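Phosphatidylglycerophosphatase B (Bacillus subtilis, PDB 6FMX) removes the terminal phosphate of phosphatidylglycerophosphate to give phosphatidylglycerol, and also dephosphorylates undecaprenyl pyrophosphate in making the lipid carrier undecaprenyl phosphate. Local coordinates at residues S133-S138 against G188-T193. Numbering follows the deposited sequence.
Sequences SFSFPS and GVHFVT. With WO4 (tungstate(VI)ion), chain G.
His190 and Ser138 meet beside the bound tungstate. Ser138 CB lies 3.4 Å from the centroid of the imidazole, almost exactly on the ring normal, a CH-pi contact. Ser138 OG stands anti to the backbone N (chi1 162°) and donates a hydrogen bond to O4 of the tungstate at 2.8 Å.

Both nitrogens of the His190 ring have partners. ND1 gives a weak, bent hydrogen bond to Ser135 O (3.1 Å, 124° at the hydrogen). NE2 binds the tungsten at 2.6 Å, with the metal in the ring plane. Lys115, Arg122, Arg184 and the backbone N atoms of Gly139 and His140 also hydrogen-bond the tungstate.

Ser135 OG is hydrogen-bonded to OD2 of Asp194, thought to stabilise the histidine for attack, and the same oxygen accepts a hydrogen bond from Phe191 N.

Away from the tungstate, the edge of Phe136 meets the first turn of helix 192-215, with CE2 3.3 Å from Thr193 O. Its ring also meets that of Phe30. Replacing Phe136 by alanine would probably leave a gap beside Thr193 and take away a ring that Phe30 packs on.

Phosphatase motifs II and III thus meet at the anion. NE2 faces the tungsten, consistent with His190 as nucleophile and tungstate as a phosphate mimic.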
ATOM      1  N   SER A 133      -8.026  -0.092  15.152  1.00 45.91           N
ATOM      2  CA  SER A 133      -8.972   0.355  14.138  1.00 39.82           C
ATOM      3  C   SER A 133      -9.615  -0.855  13.475  1.00 37.05           C
ATOM      4  O   SER A 133      -9.238  -2.004  13.722  1.00 32.95           O
ATOM      5  CB  SER A 133      -8.289   1.238  13.093  1.00 35.36           C
ATOM      6  OG  SER A 133      -7.470   0.453  12.248  1.00 38.87           O
ATOM      7  N   PHE A 134     -10.589  -0.573  12.612  1.00 36.43           N
ATOM      8  CA  PHE A 134     -11.261  -1.625  11.868  1.00 31.83           C
ATOM      9  C   PHE A 134     -10.326  -2.199  10.806  1.00 30.19           C
ATOM     10  O   PHE A 134      -9.243  -1.672  10.536  1.00 32.11           O
ATOM     11  CB  PHE A 134     -12.560  -1.098  11.256  1.00 30.08           C
ATOM     12  CG  PHE A 134     -13.640  -0.870  12.276  1.00 30.90           C
ATOM     13  CD1 PHE A 134     -14.124  -1.924  13.020  1.00 32.91           C
ATOM     14  CD2 PHE A 134     -14.141   0.398  12.514  1.00 34.86           C
ATOM     15  CE1 PHE A 134     -15.106  -1.725  13.983  1.00 41.45           C
ATOM     16  CE2 PHE A 134     -15.122   0.605  13.467  1.00 38.98           C
ATOM     17  CZ  PHE A 134     -15.604  -0.456  14.205  1.00 40.53           C
ATOM     18  N   SER A 135     -10.761  -3.307  10.203  1.00 30.44           N
ATOM     19  CA  SER A 135      -9.857  -4.170   9.448  1.00 30.40           C
ATOM     20  C   SER A 135      -9.782  -3.835   7.960  1.00 26.62           C
ATOM     21  O   SER A 135      -8.732  -4.035   7.343  1.00 26.26           O
ATOM     22  CB  SER A 135     -10.283  -5.631   9.613  1.00 26.22           C
ATOM     23  OG  SER A 135      -9.193  -6.496   9.406  1.00 29.24           O
ATOM     24  N   PHE A 136     -10.864  -3.337   7.357  1.00 27.94           N
ATOM     25  CA  PHE A 136     -10.963  -3.235   5.901  1.00 24.54           C
ATOM     26  C   PHE A 136     -11.134  -1.781   5.458  1.00 24.83           C
ATOM     27  O   PHE A 136     -12.060  -1.106   5.927  1.00 23.43           O
ATOM     28  CB  PHE A 136     -12.160  -4.075   5.379  1.00 26.65           C
ATOM     29  CG  PHE A 136     -12.273  -4.116   3.865  1.00 25.21           C
ATOM     30  CD1 PHE A 136     -12.978  -3.137   3.182  1.00 25.77           C
ATOM     31  CD2 PHE A 136     -11.689  -5.142   3.133  1.00 24.41           C
ATOM     32  CE1 PHE A 136     -13.081  -3.167   1.793  1.00 25.25           C
ATOM     33  CE2 PHE A 136     -11.799  -5.186   1.738  1.00 22.90           C
ATOM     34  CZ  PHE A 136     -12.496  -4.198   1.075  1.00 22.74           C
ATOM     35  N   PRO A 137     -10.302  -1.278   4.529  1.00 24.77           N
ATOM     36  CA  PRO A 137      -9.149  -1.933   3.893  1.00 24.70           C
ATOM     37  C   PRO A 137      -7.873  -1.767   4.719  1.00 24.52           C
ATOM     38  O   PRO A 137      -7.836  -0.869   5.562  1.00 25.46           O
ATOM     39  CB  PRO A 137      -9.021  -1.205   2.549  1.00 25.78           C
ATOM     40  CG  PRO A 137      -9.620   0.153   2.792  1.00 28.31           C
ATOM     41  CD  PRO A 137     -10.632   0.016   3.903  1.00 26.92           C
ATOM     42  N   SER A 138      -6.852  -2.598   4.477  1.00 23.21           N
ATOM     43  CA  SER A 138      -5.625  -2.536   5.267  1.00 23.91           C
ATOM     44  C   SER A 138      -4.845  -1.267   4.958  1.00 26.15           C
ATOM     45  O   SER A 138      -4.497  -1.009   3.804  1.00 26.29           O
ATOM     46  CB  SER A 138      -4.751  -3.765   4.996  1.00 24.56           C
ATOM     47  OG  SER A 138      -3.415  -3.532   5.424  1.00 24.25           O
ATOM     48  N   GLY A 188      -1.239 -11.656  11.526  1.00 25.09           N
ATOM     49  CA  GLY A 188      -2.554 -11.886  12.092  1.00 26.29           C
ATOM     50  C   GLY A 188      -3.353 -10.650  12.444  1.00 26.84           C
ATOM     51  O   GLY A 188      -4.178 -10.698  13.366  1.00 24.36           O
ATOM     52  N   VAL A 189      -3.166  -9.547  11.719  1.00 25.87           N
ATOM     53  CA  VAL A 189      -3.926  -8.328  11.976  1.00 25.29           C
ATOM     54  C   VAL A 189      -4.771  -7.891  10.788  1.00 26.25           C
ATOM     55  O   VAL A 189      -5.612  -6.995  10.942  1.00 26.43           O
ATOM     56  CB  VAL A 189      -3.010  -7.173  12.437  1.00 28.14           C
ATOM     57  CG1 VAL A 189      -2.514  -7.448  13.849  1.00 28.39           C
ATOM     58  CG2 VAL A 189      -1.845  -7.000  11.491  1.00 29.12           C
ATOM     59  N   HIS A 190      -4.595  -8.500   9.623  1.00 23.52           N
ATOM     60  CA  HIS A 190      -5.486  -8.253   8.509  1.00 25.85           C
ATOM     61  C   HIS A 190      -5.840  -9.581   7.869  1.00 24.93           C
ATOM     62  O   HIS A 190      -5.056 -10.540   7.906  1.00 24.89           O
ATOM     63  CB  HIS A 190      -4.864  -7.320   7.463  1.00 24.88           C
ATOM     64  CG  HIS A 190      -4.803  -5.882   7.886  1.00 26.83           C
ATOM     65  ND1 HIS A 190      -5.930  -5.117   8.086  1.00 27.46           N
ATOM     66  CD2 HIS A 190      -3.751  -5.063   8.107  1.00 25.29           C
ATOM     67  CE1 HIS A 190      -5.577  -3.896   8.444  1.00 27.30           C
ATOM     68  NE2 HIS A 190      -4.259  -3.829   8.444  1.00 27.89           N
ATOM     69  N   PHE A 191      -7.027  -9.618   7.279  1.00 22.44           N
ATOM     70  CA  PHE A 191      -7.388 -10.683   6.366  1.00 22.65           C
ATOM     71  C   PHE A 191      -6.787 -10.403   4.994  1.00 23.92           C
ATOM     72  O   PHE A 191      -6.495  -9.258   4.639  1.00 26.39           O
ATOM     73  CB  PHE A 191      -8.905 -10.794   6.220  1.00 23.46           C
ATOM     74  CG  PHE A 191      -9.623 -11.174   7.486  1.00 26.63           C
ATOM     75  CD1 PHE A 191      -9.553 -12.469   7.976  1.00 24.79           C
ATOM     76  CD2 PHE A 191     -10.403 -10.248   8.160  1.00 25.39           C
ATOM     77  CE1 PHE A 191     -10.239 -12.827   9.128  1.00 25.70           C
ATOM     78  CE2 PHE A 191     -11.093 -10.607   9.314  1.00 26.92           C
ATOM     79  CZ  PHE A 191     -11.010 -11.893   9.791  1.00 24.72           C
ATOM     80  N   VAL A 192      -6.640 -11.467   4.203  1.00 21.51           N
ATOM     81  CA  VAL A 192      -6.146 -11.311   2.839  1.00 23.39           C
ATOM     82  C   VAL A 192      -6.992 -10.295   2.077  1.00 23.33           C
ATOM     83  O   VAL A 192      -6.462  -9.444   1.353  1.00 24.21           O
ATOM     84  CB  VAL A 192      -6.112 -12.678   2.129  1.00 24.28           C
ATOM     85  CG1 VAL A 192      -6.178 -12.513   0.605  1.00 32.91           C
ATOM     86  CG2 VAL A 192      -4.862 -13.425   2.521  1.00 29.88           C
ATOM     87  N   THR A 193      -8.315 -10.349   2.239  1.00 22.10           N
ATOM     88  CA  THR A 193      -9.152  -9.419   1.484  1.00 23.69           C
ATOM     89  C   THR A 193      -8.956  -7.977   1.933  1.00 25.12           C
ATOM     90  O   THR A 193      -9.097  -7.058   1.113  1.00 24.67           O
ATOM     91  CB  THR A 193     -10.627  -9.812   1.589  1.00 27.35           C
ATOM     92  OG1 THR A 193     -10.970 -10.015   2.965  1.00 27.30           O
ATOM     93  CG2 THR A 193     -10.890 -11.080   0.793  1.00 25.94           C
TER
HETATM   94  W   WO4 G 306      -3.608  -1.492   9.318  0.60 32.04           W
HETATM   95  O1  WO4 G 306      -3.634  -2.736  10.932  0.60 23.62           O
HETATM   96  O2  WO4 G 306      -5.491  -1.073   8.685  0.60 25.41           O
HETATM   97  O3  WO4 G 306      -2.818   0.298   9.883  0.60 29.60           O
HETATM   98  O4  WO4 G 306      -2.623  -2.429   7.843  0.60 26.57           O